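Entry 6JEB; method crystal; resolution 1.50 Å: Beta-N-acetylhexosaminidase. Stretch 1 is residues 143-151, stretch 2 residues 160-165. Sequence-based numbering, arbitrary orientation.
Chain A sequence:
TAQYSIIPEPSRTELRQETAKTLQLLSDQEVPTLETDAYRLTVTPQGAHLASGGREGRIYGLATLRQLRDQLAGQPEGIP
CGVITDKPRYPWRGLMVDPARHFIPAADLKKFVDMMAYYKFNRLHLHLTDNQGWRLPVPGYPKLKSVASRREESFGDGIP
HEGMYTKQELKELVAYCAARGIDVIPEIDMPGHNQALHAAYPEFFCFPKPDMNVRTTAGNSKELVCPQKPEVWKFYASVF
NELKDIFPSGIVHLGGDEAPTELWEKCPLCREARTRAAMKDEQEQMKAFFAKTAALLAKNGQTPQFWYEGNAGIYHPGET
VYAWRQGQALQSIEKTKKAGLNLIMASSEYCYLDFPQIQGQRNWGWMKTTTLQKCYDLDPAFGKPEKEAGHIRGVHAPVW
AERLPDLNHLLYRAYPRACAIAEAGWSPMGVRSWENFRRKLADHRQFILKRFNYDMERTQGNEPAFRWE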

# COMPACT_ATOMS: atom_id res chain seq x y z
N LYS A 143 3.06 -22.86 -15.32
CA LYS A 143 3.80 -23.24 -14.13
C LYS A 143 3.75 -22.18 -13.04
O LYS A 143 4.11 -22.48 -11.90
CB LYS A 143 5.25 -23.63 -14.44
CG LYS A 143 5.40 -24.83 -15.36
CD LYS A 143 6.88 -25.24 -15.40
CE LYS A 143 7.18 -26.27 -16.44
NZ LYS A 143 8.59 -26.70 -16.28
N LEU A 144 3.31 -20.96 -13.34
CA LEU A 144 3.06 -20.02 -12.26
C LEU A 144 2.01 -20.59 -11.31
O LEU A 144 2.13 -20.47 -10.09
CB LEU A 144 2.62 -18.66 -12.80
CG LEU A 144 3.63 -17.96 -13.71
CD1 LEU A 144 3.04 -16.67 -14.24
CD2 LEU A 144 4.93 -17.68 -12.95
N LYS A 145 0.97 -21.23 -11.87
CA LYS A 145 -0.04 -21.88 -11.04
C LYS A 145 0.47 -23.19 -10.47
O LYS A 145 0.40 -23.42 -9.26
CB LYS A 145 -1.32 -22.11 -11.85
CG LYS A 145 -2.37 -22.96 -11.14
CD LYS A 145 -2.93 -22.30 -9.89
CE LYS A 145 -3.94 -23.21 -9.18
NZ LYS A 145 -4.58 -22.54 -7.98
N SER A 146 1.01 -24.07 -11.31
CA SER A 146 1.30 -25.42 -10.84
C SER A 146 2.48 -25.47 -9.88
O SER A 146 2.54 -26.37 -9.02
CB SER A 146 1.53 -26.37 -12.01
OG SER A 146 2.70 -26.00 -12.72
N VAL A 147 3.42 -24.53 -10.00
CA VAL A 147 4.62 -24.50 -9.16
C VAL A 147 4.67 -23.25 -8.28
O VAL A 147 4.71 -23.34 -7.05
CB VAL A 147 5.89 -24.62 -10.01
CG1 VAL A 147 7.12 -24.56 -9.11
CG2 VAL A 147 5.88 -25.92 -10.82
N ALA A 148 4.70 -22.06 -8.90
CA ALA A 148 5.04 -20.85 -8.17
C ALA A 148 3.99 -20.42 -7.15
O ALA A 148 4.31 -19.65 -6.24
CB ALA A 148 5.34 -19.71 -9.16
N SER A 149 2.75 -20.90 -7.28
CA SER A 149 1.68 -20.49 -6.37
C SER A 149 1.58 -21.38 -5.14
O SER A 149 0.67 -21.19 -4.33
CB SER A 149 0.33 -20.46 -7.10
OG SER A 149 -0.19 -21.78 -7.28
N ARG A 150 2.49 -22.35 -4.99
CA ARG A 150 2.41 -23.36 -3.94
C ARG A 150 3.74 -23.44 -3.21
O ARG A 150 4.80 -23.35 -3.84
CB ARG A 150 2.13 -24.72 -4.57
CG ARG A 150 0.73 -24.81 -5.15
CD ARG A 150 0.63 -25.82 -6.29
NE ARG A 150 -0.77 -26.07 -6.61
CZ ARG A 150 -1.18 -26.84 -7.61
NH1 ARG A 150 -0.28 -27.40 -8.42
NH2 ARG A 150 -2.48 -27.03 -7.81
N ARG A 151 3.69 -23.64 -1.89
CA ARG A 151 4.90 -23.92 -1.14
C ARG A 151 4.64 -25.03 -0.13
O ARG A 151 3.50 -25.28 0.28
CB ARG A 151 5.51 -22.67 -0.48
CG ARG A 151 4.68 -22.09 0.66
CD ARG A 151 5.43 -20.94 1.34
NE ARG A 151 4.68 -20.39 2.47
CZ ARG A 151 3.93 -19.30 2.41
NH1 ARG A 151 3.82 -18.62 1.26
NH2 ARG A 151 3.29 -18.87 3.49
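Stretch 2 (160-165) PHEGMY

Stretch 2 runs antiparallel to the end of stretch 1, beyond the helix that includes Lys-143, as a short strand (His-161 and Glu-162) paired with Arg-150 and Arg-151. Arg-151 and His-161 form the hydrogen-bonded pair, Arg-151 N to His-161 O at 2.9 Å and His-161 N to Arg-151 O at 3.1 Å; Arg-150 and Glu-162 form the non-hydrogen-bonded pair, CA to CA 4.2 Å. Gly-163 N extends the ladder to Ser-149 O (3.1 Å); its phi/psi of 160/147 would jam a CB against the preceding carbonyl, which calls for glycine. Arg-150 (m, t, t) and Glu-162 (p, t) share one face of the sheet, and these rotamers bring Arg-150 NE 2.9 Å from Glu-162 OE1 in a nearly straight salt bridge, while Arg-150 NH1 reaches back to Ser-146 O (3.1 Å). On the other face, Arg-151 (p, t, t) lays its guanidinium over His-161 (t), NH1 to CD2 3.7 Å. Lys-145 (t, p, t, t) points sideways at CB, but its end comes nearer to stretch 2, where water 1 joins its NZ to Ser-149 OG and Glu-162 OE1. Met-164 extends (t, t), then bends at chi3 (-100°), setting CE 3.8 Å from Leu-144 CB, while its SD lies 3.8 Å from Lys-145 CB. Ser-149 (p) turns OG back to Lys-145 O (2.6 Å).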

# COMPACT_ATOMS: atom_id res chain seq x y z
N PRO A 160 1.41 -26.93 4.04
CA PRO A 160 1.48 -26.31 2.71
C PRO A 160 0.62 -25.06 2.63
O PRO A 160 -0.41 -24.94 3.30
CB PRO A 160 0.95 -27.41 1.78
CG PRO A 160 1.19 -28.69 2.54
CD PRO A 160 0.97 -28.33 3.98
N HIS A 161 1.06 -24.12 1.81
CA HIS A 161 0.31 -22.90 1.58
C HIS A 161 0.27 -22.63 0.09
O HIS A 161 1.31 -22.65 -0.57
CB HIS A 161 0.92 -21.70 2.30
CG HIS A 161 0.09 -20.46 2.16
ND1 HIS A 161 -1.10 -20.31 2.83
CD2 HIS A 161 0.23 -19.36 1.38
CE1 HIS A 161 -1.64 -19.15 2.49
NE2 HIS A 161 -0.85 -18.56 1.61
N GLU A 162 -0.93 -22.37 -0.44
CA GLU A 162 -1.05 -22.07 -1.86
C GLU A 162 -2.17 -21.08 -2.08
O GLU A 162 -2.95 -20.76 -1.17
CB GLU A 162 -1.30 -23.33 -2.71
CG GLU A 162 -2.73 -23.85 -2.68
CD GLU A 162 -3.01 -24.87 -3.79
OE1 GLU A 162 -2.63 -24.61 -4.96
OE2 GLU A 162 -3.60 -25.93 -3.49
N GLY A 163 -2.24 -20.59 -3.31
CA GLY A 163 -3.34 -19.76 -3.73
C GLY A 163 -2.97 -18.95 -4.95
O GLY A 163 -1.81 -18.56 -5.12
N MET A 164 -3.94 -18.71 -5.82
CA MET A 164 -3.71 -17.83 -6.96
C MET A 164 -5.05 -17.20 -7.31
O MET A 164 -6.07 -17.89 -7.33
CB MET A 164 -3.15 -18.61 -8.15
CG MET A 164 -2.91 -17.74 -9.38
SD MET A 164 -2.11 -18.61 -10.75
CE MET A 164 -0.41 -18.08 -10.54
N TYR A 165 -5.05 -15.88 -7.56
CA TYR A 165 -6.27 -15.22 -7.98
C TYR A 165 -6.64 -15.65 -9.39
O TYR A 165 -5.78 -16.02 -10.19
CB TYR A 165 -6.09 -13.69 -7.94
CG TYR A 165 -5.85 -13.23 -6.53
CD1 TYR A 165 -6.88 -13.29 -5.58
CD2 TYR A 165 -4.60 -12.78 -6.12
CE1 TYR A 165 -6.66 -12.91 -4.27
CE2 TYR A 165 -4.37 -12.40 -4.82
CZ TYR A 165 -5.40 -12.47 -3.89
OH TYR A 165 -5.17 -12.10 -2.59
O HOH W 1 -2.56 -22.09 -6.03
O HOH W 2 -6.32 -20.46 -8.97
O HOH W 3 -4.66 -26.77 -5.95